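Local coordinates for putative membrane protein COG4129 (Clostridium difficile, PDB 3KMI), which is of unproven function, but is probably an exporter of aromatic acids at the cell membrane, this chain being its helical C-terminal part, at residues E19-V24 with Y46-L51; S109-K114 with N126-E131; R134-M139 with I156-L161. All coordinates share one frame; numbering follows the deposited sequence.

Interaction 1: residues E19-V24 with Y46-L51; sequences EEVSIV and YTLNSL
Thr47 meets Glu20 through its methyl group, not its hydroxyl. CG2 of Thr47 lies 3.7 Å from OE2 of Glu20, the two side chains crossing at about a right angle, while OG1 of Thr47 turns back to the carbonyl oxygen of Arg43 on its own helix. Threonine suits this site because its polar branch is satisfied locally and its methyl can still pack against the neighbouring helix. The backbone O of Thr47 is also close to OE1 of Glu20, but both are acceptors, and the pair is not a hydrogen bond.

At Leu48 the two backbones come nearest, its CA lying 5.7 Å from that of Glu20. CG of Leu48 stands anti to the backbone N (chi1 164°), and its two methyl groups divide the work beyond. CD1 touches CB of Glu20 at 3.9 Å and CG2 of Val21 at 4.0 Å, whereas CD2 approaches CG2 of Val24 more loosely, at 4.3 Å. A branched leucine can thus serve two valines one helical turn apart. Leu88 of helix 68-95 packs on all three of these residues, placing them in the interior.

One turn further on, Leu51 crosses the end of Glu20 at about a right angle. Its CD2 is 3.4 Å from OE1 of Glu20, and its CB also lies beside that oxygen. Glu20 is extended beyond CG; its CB packs on Leu48, and its carboxylate lies by Thr47 and Leu51, where the surface is partly exposed, as suits a charged tip.

The short helix axes approach to 9.5 Å at 157°. With helices 7-33 and 41-61 consecutive in the chain, this is an antiparallel helical hairpin, a common building unit of up-and-down helical bundles.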
loop_
_atom_site.group_PDB
_atom_site.type_symbol
_atom_site.label_atom_id
_atom_site.label_comp_id
_atom_site.label_asym_id
_atom_site.label_seq_id
_atom_site.Cartn_x
_atom_site.Cartn_y
_atom_site.Cartn_z
ATOM N N GLU A 19 -7.916 -3.604 17.920
ATOM C CA GLU A 19 -6.963 -3.605 19.015
ATOM C C GLU A 19 -5.711 -4.400 18.607
ATOM O O GLU A 19 -4.611 -3.955 18.848
ATOM C CB GLU A 19 -7.618 -4.166 20.283
ATOM C CG GLU A 19 -8.826 -3.334 20.737
ATOM C CD GLU A 19 -9.631 -3.942 21.909
ATOM O OE1 GLU A 19 -9.399 -5.101 22.301
ATOM O OE2 GLU A 19 -10.523 -3.244 22.424
ATOM N N GLU A 20 -5.877 -5.539 17.945
ATOM C CA GLU A 20 -4.732 -6.299 17.460
ATOM C C GLU A 20 -3.920 -5.614 16.374
ATOM O O GLU A 20 -2.699 -5.744 16.348
ATOM C CB GLU A 20 -5.120 -7.753 17.091
ATOM C CG GLU A 20 -5.494 -8.496 18.388
ATOM C CD GLU A 20 -5.910 -9.938 18.199
ATOM O OE1 GLU A 20 -5.851 -10.446 17.055
ATOM O OE2 GLU A 20 -6.323 -10.554 19.210
ATOM N N VAL A 21 -4.588 -4.891 15.495
ATOM C CA VAL A 21 -3.920 -4.075 14.488
ATOM C C VAL A 21 -3.052 -3.028 15.210
ATOM O O VAL A 21 -1.885 -2.815 14.867
ATOM C CB VAL A 21 -4.973 -3.328 13.591
ATOM C CG1 VAL A 21 -4.305 -2.245 12.778
ATOM C CG2 VAL A 21 -5.742 -4.371 12.671
ATOM N N SER A 22 -3.614 -2.425 16.238
ATOM C CA SER A 22 -2.888 -1.323 16.910
ATOM C C SER A 22 -1.668 -1.872 17.621
ATOM O O SER A 22 -0.597 -1.248 17.619
ATOM C CB SER A 22 -3.797 -0.612 17.896
ATOM O OG SER A 22 -4.886 0.016 17.235
ATOM N N ILE A 23 -1.828 -3.054 18.213
ATOM C CA ILE A 23 -0.707 -3.713 18.889
ATOM C C ILE A 23 0.497 -3.896 17.941
ATOM O O ILE A 23 1.628 -3.600 18.308
ATOM C CB ILE A 23 -1.118 -5.079 19.493
ATOM C CG1 ILE A 23 -1.938 -4.840 20.763
ATOM C CG2 ILE A 23 0.122 -5.870 19.862
ATOM C CD1 ILE A 23 -2.662 -6.106 21.340
ATOM N N VAL A 24 0.236 -4.383 16.731
ATOM C CA VAL A 24 1.284 -4.612 15.743
ATOM C C VAL A 24 1.840 -3.240 15.329
ATOM O O VAL A 24 3.026 -3.099 15.127
ATOM C CB VAL A 24 0.765 -5.398 14.494
ATOM C CG1 VAL A 24 1.871 -5.475 13.411
ATOM C CG2 VAL A 24 0.307 -6.819 14.889
ATOM N N TYR A 46 1.121 -12.863 13.890
ATOM C CA TYR A 46 0.495 -14.163 13.856
ATOM C C TYR A 46 -0.850 -14.200 14.581
ATOM O O TYR A 46 -1.788 -14.781 14.088
ATOM C CB TYR A 46 1.421 -15.224 14.452
ATOM C CG TYR A 46 0.803 -16.589 14.358
ATOM C CD1 TYR A 46 0.603 -17.202 13.109
ATOM C CD2 TYR A 46 0.365 -17.261 15.506
ATOM C CE1 TYR A 46 0.030 -18.488 13.017
ATOM C CE2 TYR A 46 -0.220 -18.548 15.417
ATOM C CZ TYR A 46 -0.377 -19.148 14.166
ATOM O OH TYR A 46 -0.949 -20.400 14.066
ATOM N N THR A 47 -0.944 -13.584 15.749
ATOM C CA THR A 47 -2.206 -13.565 16.499
ATOM C C THR A 47 -3.301 -12.846 15.681
ATOM O O THR A 47 -4.459 -13.297 15.581
ATOM C CB THR A 47 -2.040 -12.809 17.857
ATOM O OG1 THR A 47 -1.022 -13.430 18.643
ATOM C CG2 THR A 47 -3.377 -12.715 18.641
ATOM N N LEU A 48 -2.938 -11.710 15.119
ATOM C CA LEU A 48 -3.855 -10.943 14.277
ATOM C C LEU A 48 -4.256 -11.732 13.039
ATOM O O LEU A 48 -5.441 -11.770 12.706
ATOM C CB LEU A 48 -3.246 -9.610 13.880
ATOM C CG LEU A 48 -3.901 -8.862 12.700
ATOM C CD1 LEU A 48 -5.213 -8.291 13.179
ATOM C CD2 LEU A 48 -2.993 -7.733 12.222
ATOM N N ASN A 49 -3.294 -12.355 12.349
ATOM C CA ASN A 49 -3.642 -13.180 11.196
ATOM C C ASN A 49 -4.584 -14.320 11.612
ATOM O O ASN A 49 -5.530 -14.637 10.876
ATOM C CB ASN A 49 -2.386 -13.768 10.515
ATOM C CG ASN A 49 -1.693 -12.764 9.591
ATOM O OD1 ASN A 49 -2.311 -11.799 9.123
ATOM N ND2 ASN A 49 -0.427 -13.010 9.301
ATOM N N SER A 50 -4.316 -14.945 12.771
ATOM C CA SER A 50 -5.153 -16.089 13.206
ATOM C C SER A 50 -6.597 -15.620 13.532
ATOM O O SER A 50 -7.578 -16.331 13.246
ATOM C CB SER A 50 -4.535 -16.824 14.388
ATOM O OG SER A 50 -3.263 -17.316 14.051
ATOM N N LEU A 51 -6.724 -14.437 14.124
ATOM C CA LEU A 51 -8.062 -13.830 14.367
ATOM C C LEU A 51 -8.802 -13.382 13.116
ATOM O O LEU A 51 -10.070 -13.438 13.041
ATOM C CB LEU A 51 -7.965 -12.623 15.331
ATOM C CG LEU A 51 -9.344 -12.132 15.845
ATOM C CD1 LEU A 51 -10.187 -13.214 16.457
ATOM C CD2 LEU A 51 -9.226 -10.973 16.855
#

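Interaction 2: residues S109-K114 with N126-E131; sequences SAFIHK and NLLLEE
Lys114 and Glu131 meet tip to tip in a salt bridge that joins two consecutive helices, 103-117 and 124-140, in a nearly antiparallel helical hairpin of the all-helical domain. The short axes are 11.7 Å apart, a wide spacing that calls for long side chains. Lys114 is extended throughout: CG is anti to the backbone N (chi1 178°), and the torsions beyond also keep the chain straight. Its CE passes CD2 of Leu128 at 4.1 Å, so the aliphatic part packs before the charge is reached.

Glu131 also has CG anti to its backbone N and an extended chain, which slides past Phe111 in the opposite direction. Its CG is 3.6 Å from CE1 of Phe111, and OE2 lies 3.3 Å from CD1 of the same ring. Ring and carboxylate planes are 51° apart, and OE2 approaches the ring obliquely.

Phenylalanine spans the wide interaxial distance beside the salt bridge with a rigid, buried ring. Its edge points at the other helix: CZ is 3.3 Å from the backbone O of Leu128, near the ring plane, and CE1 is 4.0 Å from CD2 of Leu128. Leu128 in turn packs on Leu168 of helix 148-176.

In the salt bridge itself, NZ of Lys114 donates to OE1 of Glu131 at 2.7 Å, on the syn side and 24° out of the carboxylate plane.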
loop_
_atom_site.group_PDB
_atom_site.type_symbol
_atom_site.label_atom_id
_atom_site.label_comp_id
_atom_site.label_asym_id
_atom_site.label_seq_id
_atom_site.Cartn_x
_atom_site.Cartn_y
_atom_site.Cartn_z
ATOM N N SER A 109 8.408 7.610 14.814
ATOM C CA SER A 109 8.057 6.637 15.818
ATOM C C SER A 109 7.052 7.190 16.856
ATOM O O SER A 109 6.069 6.517 17.191
ATOM C CB SER A 109 9.315 6.173 16.526
ATOM O OG SER A 109 8.977 5.325 17.593
ATOM N N ALA A 110 7.275 8.420 17.321
ATOM C CA ALA A 110 6.342 9.067 18.250
ATOM C C ALA A 110 4.953 9.185 17.613
ATOM O O ALA A 110 3.936 8.921 18.257
ATOM C CB ALA A 110 6.876 10.456 18.669
ATOM N N PHE A 111 4.921 9.545 16.345
ATOM C CA PHE A 111 3.642 9.727 15.616
ATOM C C PHE A 111 2.875 8.389 15.473
ATOM O O PHE A 111 1.650 8.338 15.654
ATOM C CB PHE A 111 3.901 10.387 14.252
ATOM C CG PHE A 111 2.646 10.637 13.430
ATOM C CD1 PHE A 111 1.595 11.403 13.938
ATOM C CD2 PHE A 111 2.549 10.142 12.133
ATOM C CE1 PHE A 111 0.425 11.638 13.157
ATOM C CE2 PHE A 111 1.403 10.369 11.350
ATOM C CZ PHE A 111 0.333 11.108 11.878
ATOM N N ILE A 112 3.595 7.309 15.178
ATOM C CA ILE A 112 3.008 5.983 15.116
ATOM C C ILE A 112 2.477 5.513 16.492
ATOM O O ILE A 112 1.415 4.906 16.570
ATOM C CB ILE A 112 4.003 4.919 14.519
ATOM C CG1 ILE A 112 4.337 5.297 13.066
ATOM C CG2 ILE A 112 3.372 3.530 14.593
ATOM C CD1 ILE A 112 5.527 4.549 12.437
ATOM N N HIS A 113 3.227 5.768 17.557
ATOM C CA HIS A 113 2.703 5.534 18.925
ATOM C C HIS A 113 1.429 6.310 19.196
ATOM O O HIS A 113 0.485 5.788 19.797
ATOM C CB HIS A 113 3.721 5.905 20.011
ATOM C CG HIS A 113 4.744 4.840 20.274
ATOM N ND1 HIS A 113 6.097 5.060 20.143
ATOM C CD2 HIS A 113 4.617 3.555 20.688
ATOM C CE1 HIS A 113 6.757 3.950 20.430
ATOM N NE2 HIS A 113 5.883 3.019 20.756
ATOM N N LYS A 114 1.417 7.569 18.784
ATOM C CA LYS A 114 0.265 8.419 18.986
ATOM C C LYS A 114 -0.916 7.777 18.284
ATOM O O LYS A 114 -2.013 7.640 18.854
ATOM C CB LYS A 114 0.527 9.839 18.469
ATOM C CG LYS A 114 -0.668 10.786 18.592
ATOM C CD LYS A 114 -0.299 12.147 18.051
ATOM C CE LYS A 114 -1.369 13.209 18.284
ATOM N NZ LYS A 114 -0.835 14.519 17.786
ATOM N N ASN A 126 -8.887 13.163 10.630
ATOM C CA ASN A 126 -8.530 14.427 9.996
ATOM C C ASN A 126 -7.325 15.107 10.645
ATOM O O ASN A 126 -6.410 15.529 9.938
ATOM C CB ASN A 126 -9.724 15.362 10.012
ATOM C CG ASN A 126 -10.799 14.952 9.046
ATOM O OD1 ASN A 126 -10.583 14.140 8.136
ATOM N ND2 ASN A 126 -11.969 15.535 9.215
ATOM N N LEU A 127 -7.306 15.183 11.987
ATOM C CA LEU A 127 -6.166 15.743 12.697
ATOM C C LEU A 127 -4.901 14.970 12.366
ATOM O O LEU A 127 -3.875 15.548 12.039
ATOM C CB LEU A 127 -6.402 15.761 14.219
ATOM C CG LEU A 127 -7.439 16.805 14.676
ATOM C CD1 LEU A 127 -7.660 16.667 16.162
ATOM C CD2 LEU A 127 -7.055 18.245 14.341
ATOM N N LEU A 128 -4.973 13.651 12.462
ATOM C CA LEU A 128 -3.779 12.814 12.250
ATOM C C LEU A 128 -3.283 12.915 10.786
ATOM O O LEU A 128 -2.071 12.986 10.522
ATOM C CB LEU A 128 -4.070 11.362 12.668
ATOM C CG LEU A 128 -4.385 11.173 14.168
ATOM C CD1 LEU A 128 -4.794 9.742 14.454
ATOM C CD2 LEU A 128 -3.138 11.573 15.016
ATOM N N LEU A 129 -4.225 12.993 9.849
ATOM C CA LEU A 129 -3.850 13.198 8.448
ATOM C C LEU A 129 -3.143 14.553 8.216
ATOM O O LEU A 129 -2.137 14.600 7.502
ATOM C CB LEU A 129 -5.055 12.989 7.506
ATOM C CG LEU A 129 -5.553 11.544 7.335
ATOM C CD1 LEU A 129 -7.025 11.514 6.915
ATOM C CD2 LEU A 129 -4.669 10.769 6.357
ATOM N N GLU A 130 -3.667 15.634 8.809
ATOM C CA GLU A 130 -2.984 16.947 8.786
ATOM C C GLU A 130 -1.564 16.846 9.359
ATOM O O GLU A 130 -0.604 17.375 8.778
ATOM C CB GLU A 130 -3.755 18.007 9.586
ATOM C CG GLU A 130 -5.085 18.458 8.998
ATOM C CD GLU A 130 -5.957 19.172 10.027
ATOM O OE1 GLU A 130 -7.047 18.646 10.358
ATOM O OE2 GLU A 130 -5.543 20.245 10.530
ATOM N N GLU A 131 -1.440 16.158 10.498
ATOM C CA GLU A 131 -0.139 16.013 11.182
ATOM C C GLU A 131 0.822 15.257 10.287
ATOM O O GLU A 131 1.996 15.628 10.165
ATOM C CB GLU A 131 -0.279 15.320 12.543
ATOM C CG GLU A 131 1.041 15.145 13.320
ATOM C CD GLU A 131 0.846 14.579 14.762
ATOM O OE1 GLU A 131 -0.316 14.380 15.188
ATOM O OE2 GLU A 131 1.868 14.342 15.467
#

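Interaction 3: residues R134-M139 with I156-L161; sequences RLMISM and ILFLCL
Met136, a selenomethionine, slides past Leu161 in the opposite direction. Its CB has two neighbours, CD1 of Leu161 and CE1 of Phe158, both at about 4.1 Å. CG comes next and presses on CD1 of Leu161 at 3.5 Å, tighter than an ordinary carbon contact. SE then stands 5.3 Å from the centroid of the Phe158 ring, 42° off its normal, an oblique Met-aromatic contact; Phe158 was modelled in two conformers, which makes this contact less certain than the leucine packing. At the tip, CE lies 3.3 Å from the backbone O of Leu161 and also touches CB of that leucine. An unbranched, flexible methionine can lay CG and CE against Leu161 while SE lies near the ring.

The two helices, 124-140 and 148-176, are consecutive and form another antiparallel hairpin of the bundle, their short axes 10.5 Å apart at 161°. Phe158 lies at the edge of this pair, where Leu159 of the second subunit packs on it, so the contact adjoins the dimer interface.

Deeper in, Leu161 uses its second methyl, CD2, to meet CD2 of Leu135 at 3.6 Å, the side chains crossing at about a right angle. Met139, also a selenomethionine, touches CD1 of Leu161 with SE. Its chain bends at chi3 (57°), which carries CE to CB of Leu157 at 3.5 Å.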
loop_
_atom_site.group_PDB
_atom_site.type_symbol
_atom_site.label_atom_id
_atom_site.label_comp_id
_atom_site.label_asym_id
_atom_site.label_seq_id
_atom_site.Cartn_x
_atom_site.Cartn_y
_atom_site.Cartn_z
ATOM N N ARG A 134 2.045 17.483 7.602
ATOM C CA ARG A 134 3.072 18.331 8.181
ATOM C C ARG A 134 4.442 17.635 8.296
ATOM O O ARG A 134 5.487 18.257 8.036
ATOM C CB ARG A 134 2.598 18.922 9.515
ATOM C CG ARG A 134 1.521 20.011 9.349
ATOM C CD ARG A 134 1.449 20.929 10.608
ATOM N NE ARG A 134 1.263 20.113 11.813
ATOM C CZ ARG A 134 0.079 19.710 12.283
ATOM N NH1 ARG A 134 -1.047 20.074 11.676
ATOM N NH2 ARG A 134 0.019 18.961 13.377
ATOM N N LEU A 135 4.441 16.343 8.633
ATOM C CA LEU A 135 5.681 15.584 8.735
ATOM C C LEU A 135 6.306 15.318 7.352
ATOM O O LEU A 135 7.526 15.301 7.225
ATOM C CB LEU A 135 5.448 14.258 9.472
ATOM C CG LEU A 135 6.688 13.392 9.762
ATOM C CD1 LEU A 135 7.723 14.117 10.591
ATOM C CD2 LEU A 135 6.298 12.091 10.472
HETATM N N MSE A 136 5.467 15.092 6.338
HETATM C CA MSE A 136 5.935 14.919 4.951
HETATM C C MSE A 136 6.633 16.204 4.498
HETATM O O MSE A 136 7.734 16.154 3.945
HETATM C CB MSE A 136 4.780 14.580 3.977
HETATM C CG MSE A 136 4.035 13.237 4.195
HETATM SE SE MSE A 136 2.856 12.735 2.692
HETATM C CE MSE A 136 2.342 10.901 3.272
ATOM N N ILE A 137 5.994 17.353 4.737
ATOM C CA ILE A 137 6.578 18.648 4.340
ATOM C C ILE A 137 7.896 18.893 5.078
ATOM O O ILE A 137 8.862 19.372 4.483
ATOM C CB ILE A 137 5.599 19.850 4.557
ATOM C CG1 ILE A 137 4.373 19.734 3.640
ATOM C CG2 ILE A 137 6.318 21.230 4.346
ATOM C CD1 ILE A 137 3.262 20.752 3.973
ATOM N N SER A 138 7.934 18.531 6.361
ATOM C CA SER A 138 9.111 18.760 7.202
ATOM C C SER A 138 10.264 17.859 6.795
ATOM O O SER A 138 11.404 18.305 6.742
ATOM C CB SER A 138 8.774 18.586 8.692
ATOM O OG SER A 138 9.933 18.350 9.481
HETATM N N MSE A 139 9.975 16.590 6.513
HETATM C CA MSE A 139 11.025 15.690 6.041
HETATM C C MSE A 139 11.579 16.154 4.695
HETATM O O MSE A 139 12.779 16.066 4.458
HETATM C CB MSE A 139 10.533 14.252 5.930
HETATM C CG MSE A 139 10.536 13.460 7.229
HETATM SE SE MSE A 139 9.991 11.658 6.811
HETATM C CE MSE A 139 11.398 11.335 5.473
ATOM N N ILE A 156 13.350 5.580 2.995
ATOM C CA ILE A 156 12.570 4.599 3.771
ATOM C C ILE A 156 11.538 5.296 4.660
ATOM O O ILE A 156 10.388 4.858 4.768
ATOM C CB ILE A 156 13.462 3.725 4.685
ATOM C CG1 ILE A 156 14.260 2.740 3.854
ATOM C CG2 ILE A 156 12.632 2.955 5.672
ATOM C CD1 ILE A 156 15.368 2.072 4.677
ATOM N N LEU A 157 11.955 6.383 5.298
ATOM C CA LEU A 157 11.083 7.098 6.209
ATOM C C LEU A 157 9.944 7.714 5.410
ATOM O O LEU A 157 8.830 7.754 5.871
ATOM C CB LEU A 157 11.866 8.198 6.979
ATOM C CG LEU A 157 12.988 7.749 7.926
ATOM C CD1 LEU A 157 13.803 8.936 8.566
ATOM C CD2 LEU A 157 12.425 6.876 9.044
ATOM N N PHE A 158 10.219 8.182 4.206
ATOM C CA PHE A 158 9.150 8.784 3.411
ATOM C C PHE A 158 8.140 7.737 2.906
ATOM O O PHE A 158 6.940 8.022 2.797
ATOM C CB PHE A 158 9.714 9.591 2.238
ATOM C CG PHE A 158 8.737 10.574 1.673
ATOM C CD1 PHE A 158 8.555 11.813 2.277
ATOM C CD2 PHE A 158 7.987 10.261 0.557
ATOM C CE1 PHE A 158 7.647 12.719 1.777
ATOM C CE2 PHE A 158 7.075 11.164 0.040
ATOM C CZ PHE A 158 6.909 12.400 0.651
ATOM N N LEU A 159 8.631 6.536 2.606
ATOM C CA LEU A 159 7.743 5.427 2.199
ATOM C C LEU A 159 6.823 4.998 3.341
ATOM O O LEU A 159 5.670 4.561 3.095
ATOM C CB LEU A 159 8.539 4.217 1.673
ATOM C CG LEU A 159 9.315 4.360 0.357
ATOM C CD1 LEU A 159 10.530 3.456 0.353
ATOM C CD2 LEU A 159 8.424 4.113 -0.818
ATOM N N CYS A 160 7.343 5.095 4.566
ATOM C CA CYS A 160 6.504 4.895 5.778
ATOM C C CYS A 160 5.307 5.856 5.839
ATOM O O CYS A 160 4.190 5.432 6.129
ATOM C CB CYS A 160 7.343 5.007 7.027
ATOM S SG CYS A 160 8.416 3.574 7.220
ATOM N N LEU A 161 5.544 7.138 5.533
ATOM C CA LEU A 161 4.471 8.138 5.531
ATOM C C LEU A 161 3.396 7.806 4.498
ATOM O O LEU A 161 2.186 7.998 4.754
ATOM C CB LEU A 161 5.022 9.559 5.288
ATOM C CG LEU A 161 6.062 10.035 6.305
ATOM C CD1 LEU A 161 6.410 11.488 6.060
ATOM C CD2 LEU A 161 5.532 9.838 7.705
#

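The three contacts follow one another along the chain, each closing before the next opens, and each joins a helix to the one after it. Interaction 1 pairs helices 7-33 and 41-61. Interactions 2 and 3 share helix 124-140, which pairs with helix 103-117 through 126-131 and with helix 148-176 through 134-139. Their centres are about 11 Å apart, on the same side of the chain's centre; that of interaction 1 lies on the opposite side, about 20 Å from interaction 2 and 25 Å from interaction 3. These antiparallel neighbours are parts of one all-helical domain, the probable exporter's C-terminal domain, and interaction 3 borders the second subunit.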